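Local coordinates for uncharacterized protein DUF1285 (PDB 2RA9) that is of unknown function, but belongs to a DUF1285 family with a fold of repeated structural motifs and may take part in signal transduction, at residues Y61-I64 with K69-V72; V74-L79 with S117-L122. One frame throughout, in Å; residues are numbered along the deposited sequence.

Interaction 1: Y61-I64 with K69-V72; sequences YFLI and KVRV. With EDO (1,2-ethanediol), chain C.
Phe62 and Arg71 sit opposite each other as a non-hydrogen-bonded pair, their side chains running alongside and pointing the same way. Arg71 can be followed outward from the strand. Its CB passes the backbone carbonyl of Tyr61, and CG comes 3.8 Å from Phe62 CE2. The chain then runs extended to NE (chi2 -177°, chi3 174°), which carries the guanidinium level with the end of the ring: Arg71 NH1 lies 3.7 Å from Phe62 CZ, and CE2 of that ring lies over one guanidinium face. The two planes are 45° apart, so this is an oblique contact rather than a flat stack. An arginine suits the place because its methylenes can line an aromatic ring while its charged end reaches further partners. NH1 forms a salt bridge with Glu60 and also donates to a water that in turn donates to Tyr61 O, tying the tip back to the neighbouring strand.

On the other face Leu63, Val70 and Val72 are apolar, and Leu63 CG meets Val72 CG2 at 3.6 Å, the two side chains crossing at about a right angle; Phe27 of strand 27-29 packs against both. Leu63 and Val70 exchange two backbone bonds, Leu63 N to Val70 O at 2.8 Å and Val70 N to Leu63 O at 3.0 Å. Back on the face of Phe62 and Arg71, toward the turn, Ile64 CD1 rests on the aliphatic part of Lys69, 3.8 Å from its CG, while Lys69 NZ bonds to Thr65 O and to an ethanediol, probably from the crystallisation liquor.

Two adjacent antiparallel strands joined by a four-residue connection make a beta hairpin, here within the mixed sheet of the DUF1285 N-terminal domain.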
# COMPACT_ATOMS: atom_id res chain seq x y z
N TYR A 61 -7.87 5.33 -8.64
CA TYR A 61 -8.04 4.01 -8.00
C TYR A 61 -9.42 3.41 -8.24
O TYR A 61 -10.41 4.11 -8.29
CB TYR A 61 -7.83 4.16 -6.50
CG TYR A 61 -6.45 4.60 -6.16
CD1 TYR A 61 -6.13 5.95 -6.09
CD2 TYR A 61 -5.45 3.66 -5.85
CE1 TYR A 61 -4.83 6.35 -5.76
CE2 TYR A 61 -4.17 4.07 -5.48
CZ TYR A 61 -3.87 5.40 -5.47
OH TYR A 61 -2.61 5.81 -5.10
N PHE A 62 -9.44 2.10 -8.46
CA PHE A 62 -10.64 1.36 -8.79
C PHE A 62 -10.62 0.00 -8.16
O PHE A 62 -9.55 -0.58 -7.97
CB PHE A 62 -10.73 1.13 -10.34
CG PHE A 62 -10.66 2.39 -11.15
CD1 PHE A 62 -9.42 2.91 -11.51
CD2 PHE A 62 -11.80 3.03 -11.55
CE1 PHE A 62 -9.34 4.08 -12.22
CE2 PHE A 62 -11.71 4.21 -12.29
CZ PHE A 62 -10.48 4.75 -12.57
N LEU A 63 -11.81 -0.48 -7.82
CA LEU A 63 -12.03 -1.88 -7.55
C LEU A 63 -12.53 -2.49 -8.87
O LEU A 63 -13.49 -1.98 -9.48
CB LEU A 63 -13.05 -2.08 -6.43
CG LEU A 63 -12.74 -1.38 -5.12
CD1 LEU A 63 -13.86 -1.65 -4.09
CD2 LEU A 63 -11.38 -1.80 -4.55
N ILE A 64 -11.89 -3.58 -9.27
CA ILE A 64 -12.10 -4.13 -10.58
C ILE A 64 -12.57 -5.57 -10.55
O ILE A 64 -11.83 -6.47 -10.12
CB ILE A 64 -10.77 -4.04 -11.46
CG1 ILE A 64 -10.38 -2.59 -11.67
CG2 ILE A 64 -10.99 -4.76 -12.81
CD1 ILE A 64 -11.32 -1.73 -12.47
N LYS A 69 -17.02 -2.28 -11.84
CA LYS A 69 -15.79 -1.54 -11.79
C LYS A 69 -16.11 -0.18 -11.21
O LYS A 69 -16.89 0.56 -11.81
CB LYS A 69 -15.12 -1.43 -13.17
CG LYS A 69 -14.78 -2.77 -13.77
CD LYS A 69 -14.29 -2.65 -15.20
CE LYS A 69 -14.07 -3.99 -15.87
NZ LYS A 69 -15.30 -4.85 -15.88
N VAL A 70 -15.55 0.12 -10.04
CA VAL A 70 -15.96 1.28 -9.29
C VAL A 70 -14.73 2.04 -8.75
O VAL A 70 -13.67 1.48 -8.60
CB VAL A 70 -16.93 0.94 -8.14
CG1 VAL A 70 -18.13 0.16 -8.66
CG2 VAL A 70 -16.22 0.19 -7.04
N ARG A 71 -14.93 3.33 -8.48
CA ARG A 71 -13.87 4.20 -8.03
C ARG A 71 -13.66 4.13 -6.52
O ARG A 71 -14.58 3.86 -5.74
CB ARG A 71 -14.16 5.64 -8.42
CG ARG A 71 -14.22 5.87 -9.90
CD ARG A 71 -14.44 7.34 -10.18
NE ARG A 71 -14.37 7.70 -11.61
CZ ARG A 71 -13.26 8.00 -12.29
NH1 ARG A 71 -12.06 8.00 -11.72
NH2 ARG A 71 -13.36 8.33 -13.57
N VAL A 72 -12.41 4.37 -6.14
CA VAL A 72 -12.00 4.50 -4.73
C VAL A 72 -11.26 5.82 -4.60
O VAL A 72 -10.38 6.13 -5.41
CB VAL A 72 -11.07 3.36 -4.32
CG1 VAL A 72 -10.63 3.47 -2.83
CG2 VAL A 72 -11.73 1.99 -4.61
C1 EDO C . -19.36 -2.32 -15.18
O1 EDO C . -18.78 -1.63 -14.10
C2 EDO C . -18.51 -3.51 -15.55
O2 EDO C . -17.38 -3.11 -16.35
O HOH W 1 -9.08 7.59 -7.32
O HOH W 2 -11.08 6.73 -9.23

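Interaction 2: V74-L79 with S117-L122; sequences VEDAPL and SVYLPL. With EDO (1,2-ethanediol), chain F.
Tyr119 reaches out of strand 118-121 and gives its hydroxyl to Asp76, with Tyr119 OH 2.6 Å from Asp76 OD1. The carboxylate and the phenol ring are strongly turned against each other, their planes 66° apart, yet OD1 lies at the ring edge and accepts through its syn lone pair, on the side of the other carboxylate oxygen. Asp76 reaches this position with CG anti to the backbone N (chi1 -170°), which brings its end nearer to the strand than its backbone would suggest. Its second oxygen is held as well: OD2 forms a salt bridge with Lys129 of strand 127-130 and takes a bond from a water 2.8 Å away. That water lies 2.6 Å from Ser117 OG, a second, water-mediated link, to the residue just before the strand. A short acidic side chain suits a place with so many donors, and the lysine would be expected to stabilise its negative charge.

Next along the loop, Ala77 turns its methyl to the same ring from the edge and in its plane, with CB 3.8 Å from Tyr119 CE2; the small side chain lets the loop come close at this buried point. Beyond it, Leu79 and Leu122 meet by their branch ends, CD1 to CD1 at 3.7 Å, the two side chains set at a slant. Both also touch His103 of strand 102-106, adding to the packing begun by Ala77.

A Tyr-Asp hydrogen bond, backed by hydrophobic packing, thus fixes the loop linking two six-stranded mixed sheets to the second of them.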
# COMPACT_ATOMS: atom_id res chain seq x y z
N VAL A 74 -8.55 8.00 -2.51
CA VAL A 74 -7.39 7.67 -1.69
C VAL A 74 -6.73 8.99 -1.28
O VAL A 74 -6.35 9.80 -2.12
CB VAL A 74 -6.41 6.75 -2.50
CG1 VAL A 74 -5.14 6.50 -1.70
CG2 VAL A 74 -7.05 5.45 -2.87
N GLU A 75 -6.63 9.24 0.02
CA GLU A 75 -6.09 10.49 0.52
C GLU A 75 -4.60 10.63 0.26
O GLU A 75 -4.14 11.72 -0.11
CB GLU A 75 -6.36 10.63 2.03
CG GLU A 75 -5.81 11.96 2.63
CD GLU A 75 -6.15 12.19 4.10
OE1 GLU A 75 -6.89 11.41 4.75
OE2 GLU A 75 -5.65 13.23 4.61
N ASP A 76 -3.86 9.55 0.48
CA ASP A 76 -2.40 9.56 0.42
C ASP A 76 -1.97 8.31 -0.36
O ASP A 76 -2.02 8.34 -1.58
CB ASP A 76 -1.82 9.62 1.84
CG ASP A 76 -0.35 9.87 1.87
OD1 ASP A 76 0.32 9.86 0.81
OD2 ASP A 76 0.15 10.08 3.01
N ALA A 77 -1.63 7.21 0.32
CA ALA A 77 -1.35 5.94 -0.33
C ALA A 77 -2.46 4.94 0.02
O ALA A 77 -3.11 5.02 1.07
CB ALA A 77 -0.05 5.38 0.16
N PRO A 78 -2.71 3.99 -0.87
CA PRO A 78 -3.82 3.06 -0.62
C PRO A 78 -3.56 2.09 0.53
O PRO A 78 -4.51 1.53 1.10
CB PRO A 78 -3.91 2.28 -1.95
CG PRO A 78 -2.59 2.43 -2.59
CD PRO A 78 -2.14 3.80 -2.22
N LEU A 79 -2.28 1.88 0.86
CA LEU A 79 -1.88 0.89 1.83
C LEU A 79 -0.83 1.51 2.75
O LEU A 79 0.01 2.28 2.31
CB LEU A 79 -1.31 -0.32 1.13
CG LEU A 79 -2.33 -1.16 0.35
CD1 LEU A 79 -1.69 -2.07 -0.60
CD2 LEU A 79 -3.28 -1.91 1.31
N SER A 117 7.13 11.51 3.81
CA SER A 117 6.88 10.08 3.86
C SER A 117 7.73 9.32 2.85
O SER A 117 8.25 9.88 1.89
CB SER A 117 5.42 9.79 3.55
OG SER A 117 4.54 10.44 4.45
N VAL A 118 7.85 8.02 3.08
CA VAL A 118 8.51 7.12 2.16
C VAL A 118 7.47 6.12 1.68
O VAL A 118 6.64 5.63 2.45
CB VAL A 118 9.66 6.41 2.82
CG1 VAL A 118 10.29 5.36 1.87
CG2 VAL A 118 10.71 7.42 3.28
N TYR A 119 7.53 5.83 0.39
CA TYR A 119 6.59 4.92 -0.27
C TYR A 119 7.31 3.82 -1.02
O TYR A 119 8.33 4.07 -1.61
CB TYR A 119 5.69 5.68 -1.25
CG TYR A 119 4.95 6.82 -0.64
CD1 TYR A 119 5.55 8.06 -0.50
CD2 TYR A 119 3.63 6.70 -0.25
CE1 TYR A 119 4.88 9.12 0.02
CE2 TYR A 119 2.93 7.80 0.31
CZ TYR A 119 3.57 8.98 0.47
OH TYR A 119 2.91 10.07 0.98
N LEU A 120 6.79 2.60 -0.97
CA LEU A 120 7.37 1.48 -1.70
C LEU A 120 6.38 0.97 -2.74
O LEU A 120 5.19 0.88 -2.45
CB LEU A 120 7.76 0.33 -0.76
CG LEU A 120 8.90 0.61 0.24
CD1 LEU A 120 9.07 -0.50 1.28
CD2 LEU A 120 10.23 0.89 -0.49
N PRO A 121 6.85 0.61 -3.93
CA PRO A 121 5.90 0.18 -4.94
C PRO A 121 5.52 -1.29 -4.80
O PRO A 121 6.36 -2.14 -4.52
CB PRO A 121 6.63 0.48 -6.25
CG PRO A 121 8.09 0.28 -5.90
CD PRO A 121 8.23 0.64 -4.45
N LEU A 122 4.22 -1.54 -4.92
CA LEU A 122 3.64 -2.86 -4.80
C LEU A 122 2.98 -3.19 -6.13
O LEU A 122 3.21 -2.51 -7.13
CB LEU A 122 2.61 -2.87 -3.65
CG LEU A 122 3.05 -2.20 -2.35
CD1 LEU A 122 1.93 -2.11 -1.37
CD2 LEU A 122 4.28 -2.86 -1.74
C1 EDO F . 7.43 7.79 8.01
O1 EDO F . 7.11 9.19 7.95
C2 EDO F . 7.84 7.28 6.63
O2 EDO F . 6.74 7.31 5.69
O HOH W 3 2.39 11.65 3.57

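From the N terminus, the chain first builds most of the sheet that holds interaction 1. That contact closes a short hairpin, only four residues lying between 61-64 and 69-72. Strand 69-74 then runs out into the loop where interaction 2 begins, and 37 residues, holding the rest of strand 79-86 and strands 93-97, 102-106 and 112-113, pass before 117-122 returns to it. The contacts are therefore in series, neither nested nor crossed. Their centres are about 17 Å apart, but they touch through Tyr61, whose CD1 is 3.4 Å from Val74 CG2 and whose OH packs on Pro78 CD. One contact pairs neighbours within the first sheet; the other fastens the inter-sheet loop to the second, which repeats its 3-2-1-6-5-4 strand order.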